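Long-range contact in putative hyaluronoglucosaminidase (Clostridium perfringens, PDB 6PWI), which probably acts as a glycoside hydrolase of family 84 with hexosaminidase activity, the present chain comprising its N-terminal domain, catalytic barrel and a following helical region: residues A[121-134]-A[166-180]. Numbering follows the deposited sequence.
Sequences HFENHDAHVVSVKG and LKELLIEDYSDGQWR. With EDO (1,2-ethanediol), chain I.
Val130 and Ile171 pair through two backbone hydrogen bonds at the middle of an antiparallel ladder, formed by strands 127-133 and 166-175 in the mixed alpha/beta domain that precedes the catalytic barrel. On the packed face, which helix 144-158 covers, Val130 CB meets Ile171 CB at 4.0 Å, and Val132 spreads its two methyls, CG1 reaching Leu166 CD2 at 3.8 Å while CG2 lies against Leu169 CG. His128 continues this row. Its CG stands between the backbone N and the carbonyl carbon (chi1 66°), which lays one ring face over Asp173 CB, a CH-pi contact; the ring's rotation is fixed by ND1 donating to Asp126 O almost straight (176°), and one water joins NE2 to Asp173 OD2. Asp173 OD1, its other oxygen, accepts from the backbone N of Gln41 and from NE1 of Trp444, in helix 433-444.

The other face is looser, with Leu170 CD1 reaching Val129 CG1 at 3.8 Å, and Leu170, Glu172 and Tyr174 partly open to solvent. Even here His121 is held, with Ala127 CB over one ring face and Glu172 CB over the opposite one, and NE2 donates to His128 O, which thus accepts two bonds, the second from Asp173 N. Beyond His121, toward the turn, Asn124 ND2 sits 3.2 Å above the centre of the Tyr174 ring, the amide tilted 43° to it. By exposed His125 an ethanediol, probably from the crystallisation liquor, accepts from Asp126 N through O2 and bonds His125 ND1 only weakly through O1. Where the chain passes into the first barrel strand, 179-184, a salt bridge ties the two domains: Arg180 presents NH1 and NH2 together to Asp126 OD2, NH1 at 2.7 Å nearly along the C-O axis and NH2 from above the carboxylate plane at 3.0 Å.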
# COMPACT_ATOMS: atom_id res chain seq x y z
N HIS A 121 13.23 17.32 -17.54
CA HIS A 121 12.28 16.75 -16.62
C HIS A 121 12.04 15.26 -16.93
O HIS A 121 11.96 14.44 -16.02
CB HIS A 121 11.03 17.66 -16.59
CG HIS A 121 9.86 17.11 -15.86
ND1 HIS A 121 9.91 16.76 -14.53
CD2 HIS A 121 8.59 16.87 -16.27
CE1 HIS A 121 8.73 16.31 -14.15
NE2 HIS A 121 7.91 16.37 -15.20
N PHE A 122 12.00 14.92 -18.23
CA PHE A 122 11.29 13.74 -18.70
C PHE A 122 12.13 12.46 -18.64
O PHE A 122 11.61 11.38 -18.88
CB PHE A 122 10.67 13.99 -20.08
CG PHE A 122 9.39 14.78 -20.02
CD1 PHE A 122 8.19 14.18 -19.64
CD2 PHE A 122 9.38 16.14 -20.31
CE1 PHE A 122 7.02 14.91 -19.58
CE2 PHE A 122 8.20 16.87 -20.25
CZ PHE A 122 7.02 16.25 -19.88
N GLU A 123 13.40 12.59 -18.27
CA GLU A 123 14.25 11.42 -18.11
C GLU A 123 13.88 10.64 -16.85
O GLU A 123 14.08 9.43 -16.79
CB GLU A 123 15.73 11.83 -18.14
CG GLU A 123 16.01 13.01 -17.23
CD GLU A 123 17.15 13.91 -17.67
OE1 GLU A 123 17.97 14.28 -16.80
OE2 GLU A 123 17.21 14.26 -18.87
N ASN A 124 13.32 11.34 -15.85
CA ASN A 124 12.91 10.75 -14.58
C ASN A 124 11.82 9.70 -14.77
O ASN A 124 11.13 9.69 -15.79
CB ASN A 124 12.42 11.81 -13.60
CG ASN A 124 13.52 12.73 -13.14
OD1 ASN A 124 14.68 12.34 -13.11
ND2 ASN A 124 13.18 13.96 -12.79
N HIS A 125 11.66 8.82 -13.77
CA HIS A 125 10.63 7.79 -13.78
C HIS A 125 9.24 8.42 -13.77
O HIS A 125 8.96 9.31 -12.96
CB HIS A 125 10.76 6.83 -12.59
CG HIS A 125 12.08 6.14 -12.48
ND1 HIS A 125 12.58 5.33 -13.48
CD2 HIS A 125 12.97 6.09 -11.46
CE1 HIS A 125 13.75 4.84 -13.10
NE2 HIS A 125 14.01 5.30 -11.87
N ASP A 126 8.37 7.94 -14.67
CA ASP A 126 6.95 8.26 -14.69
C ASP A 126 6.73 9.77 -14.81
O ASP A 126 5.69 10.29 -14.40
CB ASP A 126 6.22 7.63 -13.50
CG ASP A 126 6.27 6.11 -13.47
OD1 ASP A 126 6.12 5.50 -14.55
OD2 ASP A 126 6.45 5.53 -12.37
N ALA A 127 7.71 10.47 -15.41
CA ALA A 127 7.72 11.92 -15.43
C ALA A 127 6.53 12.46 -16.22
O ALA A 127 6.21 11.95 -17.29
CB ALA A 127 9.03 12.42 -15.99
N HIS A 128 5.90 13.51 -15.68
CA HIS A 128 4.80 14.16 -16.37
C HIS A 128 4.60 15.57 -15.82
O HIS A 128 5.12 15.91 -14.76
CB HIS A 128 3.52 13.32 -16.26
CG HIS A 128 3.00 13.22 -14.86
ND1 HIS A 128 3.49 12.30 -13.95
CD2 HIS A 128 2.06 13.94 -14.20
CE1 HIS A 128 2.87 12.44 -12.81
NE2 HIS A 128 1.98 13.44 -12.93
N VAL A 129 3.81 16.36 -16.56
CA VAL A 129 3.53 17.75 -16.24
C VAL A 129 2.02 17.95 -16.31
O VAL A 129 1.37 17.46 -17.23
CB VAL A 129 4.25 18.67 -17.24
CG1 VAL A 129 3.75 20.10 -17.17
CG2 VAL A 129 5.76 18.61 -17.08
N VAL A 130 1.48 18.67 -15.32
CA VAL A 130 0.09 19.10 -15.37
C VAL A 130 0.06 20.63 -15.39
O VAL A 130 0.68 21.28 -14.55
CB VAL A 130 -0.74 18.54 -14.19
CG1 VAL A 130 -2.19 18.99 -14.26
CG2 VAL A 130 -0.67 17.03 -14.12
N SER A 131 -0.63 21.20 -16.38
CA SER A 131 -0.69 22.64 -16.51
C SER A 131 -2.14 23.12 -16.53
O SER A 131 -2.96 22.61 -17.29
CB SER A 131 0.05 23.10 -17.73
OG SER A 131 -0.51 24.29 -18.24
N VAL A 132 -2.45 24.07 -15.65
CA VAL A 132 -3.74 24.74 -15.62
C VAL A 132 -3.49 26.22 -15.88
O VAL A 132 -2.90 26.90 -15.05
CB VAL A 132 -4.48 24.51 -14.28
CG1 VAL A 132 -5.76 25.33 -14.19
CG2 VAL A 132 -4.79 23.03 -14.05
N LYS A 133 -3.91 26.67 -17.08
CA LYS A 133 -3.65 28.02 -17.56
C LYS A 133 -4.77 28.44 -18.51
O LYS A 133 -4.94 27.85 -19.59
CB LYS A 133 -2.28 28.07 -18.25
CG LYS A 133 -1.68 29.46 -18.39
CD LYS A 133 -0.35 29.45 -19.11
CE LYS A 133 0.25 30.83 -19.29
NZ LYS A 133 1.49 30.78 -20.09
N GLY A 134 -5.51 29.47 -18.10
CA GLY A 134 -6.65 29.98 -18.85
C GLY A 134 -7.69 28.89 -19.07
O GLY A 134 -8.14 28.25 -18.13
N LEU A 166 -11.05 26.85 -10.17
CA LEU A 166 -9.84 26.04 -10.18
C LEU A 166 -8.63 26.96 -10.29
O LEU A 166 -8.57 27.81 -11.16
CB LEU A 166 -9.93 25.09 -11.38
CG LEU A 166 -8.70 24.22 -11.62
CD1 LEU A 166 -8.50 23.25 -10.48
CD2 LEU A 166 -8.82 23.47 -12.94
N LYS A 167 -7.64 26.75 -9.41
CA LYS A 167 -6.45 27.58 -9.37
C LYS A 167 -5.53 27.22 -10.53
O LYS A 167 -5.33 26.05 -10.83
CB LYS A 167 -5.68 27.38 -8.06
CG LYS A 167 -6.44 27.75 -6.79
CD LYS A 167 -5.53 27.91 -5.59
CE LYS A 167 -6.14 28.77 -4.50
NZ LYS A 167 -5.10 29.39 -3.65
N GLU A 168 -4.97 28.25 -11.17
CA GLU A 168 -3.96 28.04 -12.20
C GLU A 168 -2.71 27.48 -11.54
O GLU A 168 -2.23 28.05 -10.57
CB GLU A 168 -3.59 29.38 -12.85
CG GLU A 168 -4.67 29.99 -13.72
CD GLU A 168 -4.13 30.89 -14.82
OE1 GLU A 168 -3.04 31.47 -14.63
OE2 GLU A 168 -4.79 31.00 -15.88
N LEU A 169 -2.19 26.37 -12.07
CA LEU A 169 -1.05 25.72 -11.44
C LEU A 169 -0.19 25.00 -12.48
O LEU A 169 -0.62 24.80 -13.62
CB LEU A 169 -1.56 24.74 -10.37
CG LEU A 169 -2.51 23.64 -10.86
CD1 LEU A 169 -1.74 22.40 -11.28
CD2 LEU A 169 -3.53 23.30 -9.79
N LEU A 170 1.02 24.61 -12.06
CA LEU A 170 1.91 23.79 -12.86
C LEU A 170 2.56 22.73 -11.97
O LEU A 170 3.35 23.06 -11.08
CB LEU A 170 2.95 24.70 -13.52
CG LEU A 170 4.02 24.00 -14.37
CD1 LEU A 170 3.47 23.62 -15.74
CD2 LEU A 170 5.24 24.88 -14.52
N ILE A 171 2.20 21.46 -12.21
CA ILE A 171 2.81 20.33 -11.53
C ILE A 171 3.92 19.80 -12.43
O ILE A 171 3.67 19.50 -13.60
CB ILE A 171 1.77 19.23 -11.21
CG1 ILE A 171 0.63 19.73 -10.32
CG2 ILE A 171 2.44 18.01 -10.61
CD1 ILE A 171 -0.52 18.76 -10.20
N GLU A 172 5.13 19.67 -11.88
CA GLU A 172 6.20 18.97 -12.57
C GLU A 172 6.58 17.75 -11.74
O GLU A 172 7.33 17.86 -10.77
CB GLU A 172 7.40 19.89 -12.80
CG GLU A 172 7.09 21.09 -13.70
CD GLU A 172 8.09 22.24 -13.59
OE1 GLU A 172 7.82 23.19 -12.81
OE2 GLU A 172 9.13 22.18 -14.28
N ASP A 173 6.04 16.58 -12.12
CA ASP A 173 6.04 15.44 -11.22
C ASP A 173 6.82 14.27 -11.81
O ASP A 173 6.97 14.15 -13.03
CB ASP A 173 4.62 15.04 -10.82
CG ASP A 173 4.52 14.49 -9.41
OD1 ASP A 173 5.58 14.25 -8.77
OD2 ASP A 173 3.38 14.29 -8.94
N TYR A 174 7.33 13.42 -10.92
CA TYR A 174 7.98 12.17 -11.30
C TYR A 174 8.08 11.27 -10.07
O TYR A 174 7.84 11.70 -8.95
CB TYR A 174 9.35 12.45 -11.90
CG TYR A 174 10.34 13.06 -10.94
CD1 TYR A 174 11.09 12.27 -10.09
CD2 TYR A 174 10.52 14.44 -10.90
CE1 TYR A 174 12.00 12.84 -9.21
CE2 TYR A 174 11.43 15.02 -10.03
CZ TYR A 174 12.17 14.21 -9.18
OH TYR A 174 13.06 14.80 -8.33
N SER A 175 8.46 10.01 -10.30
CA SER A 175 8.57 9.03 -9.24
C SER A 175 10.04 8.78 -8.92
O SER A 175 10.86 8.66 -9.82
CB SER A 175 7.89 7.75 -9.60
OG SER A 175 7.99 6.82 -8.53
N ASP A 176 10.34 8.68 -7.62
CA ASP A 176 11.66 8.28 -7.17
C ASP A 176 11.87 6.80 -7.47
O ASP A 176 12.96 6.41 -7.87
CB ASP A 176 11.88 8.65 -5.70
CG ASP A 176 12.14 10.13 -5.50
OD1 ASP A 176 12.95 10.69 -6.28
OD2 ASP A 176 11.51 10.72 -4.58
N GLY A 177 10.81 6.00 -7.28
CA GLY A 177 10.89 4.56 -7.47
C GLY A 177 10.31 4.12 -8.81
O GLY A 177 9.31 4.68 -9.27
N GLN A 178 10.94 3.11 -9.41
CA GLN A 178 10.46 2.45 -10.62
C GLN A 178 9.17 1.68 -10.32
O GLN A 178 8.20 1.80 -11.07
CB GLN A 178 11.59 1.60 -11.21
CG GLN A 178 11.22 0.84 -12.47
CD GLN A 178 12.23 -0.23 -12.87
OE1 GLN A 178 13.15 -0.57 -12.13
NE2 GLN A 178 12.04 -0.78 -14.05
N TRP A 179 9.13 0.93 -9.21
CA TRP A 179 7.98 0.10 -8.87
C TRP A 179 7.38 0.54 -7.53
O TRP A 179 8.10 0.76 -6.57
CB TRP A 179 8.32 -1.39 -8.86
CG TRP A 179 9.00 -1.85 -10.11
CD1 TRP A 179 10.27 -2.34 -10.19
CD2 TRP A 179 8.49 -1.82 -11.46
NE1 TRP A 179 10.58 -2.63 -11.49
CE2 TRP A 179 9.51 -2.32 -12.30
CE3 TRP A 179 7.28 -1.42 -12.05
CZ2 TRP A 179 9.35 -2.43 -13.68
CZ3 TRP A 179 7.12 -1.54 -13.42
CH2 TRP A 179 8.15 -2.03 -14.23
N ARG A 180 6.04 0.64 -7.51
CA ARG A 180 5.27 0.99 -6.33
C ARG A 180 4.01 0.13 -6.29
O ARG A 180 3.20 0.17 -7.22
CB ARG A 180 4.87 2.47 -6.37
CG ARG A 180 6.01 3.43 -6.67
CD ARG A 180 5.54 4.82 -7.06
NE ARG A 180 4.68 4.87 -8.24
CZ ARG A 180 5.09 4.81 -9.51
NH1 ARG A 180 6.38 4.69 -9.78
NH2 ARG A 180 4.22 4.88 -10.50
C1 EDO I . 11.37 4.26 -16.82
O1 EDO I . 12.06 5.49 -16.85
C2 EDO I . 9.95 4.49 -16.48
O2 EDO I . 9.57 5.83 -16.72
O HOH W 1 13.26 9.38 -11.39
O HOH W 2 8.55 3.71 -13.58
O HOH W 3 1.06 14.83 -10.64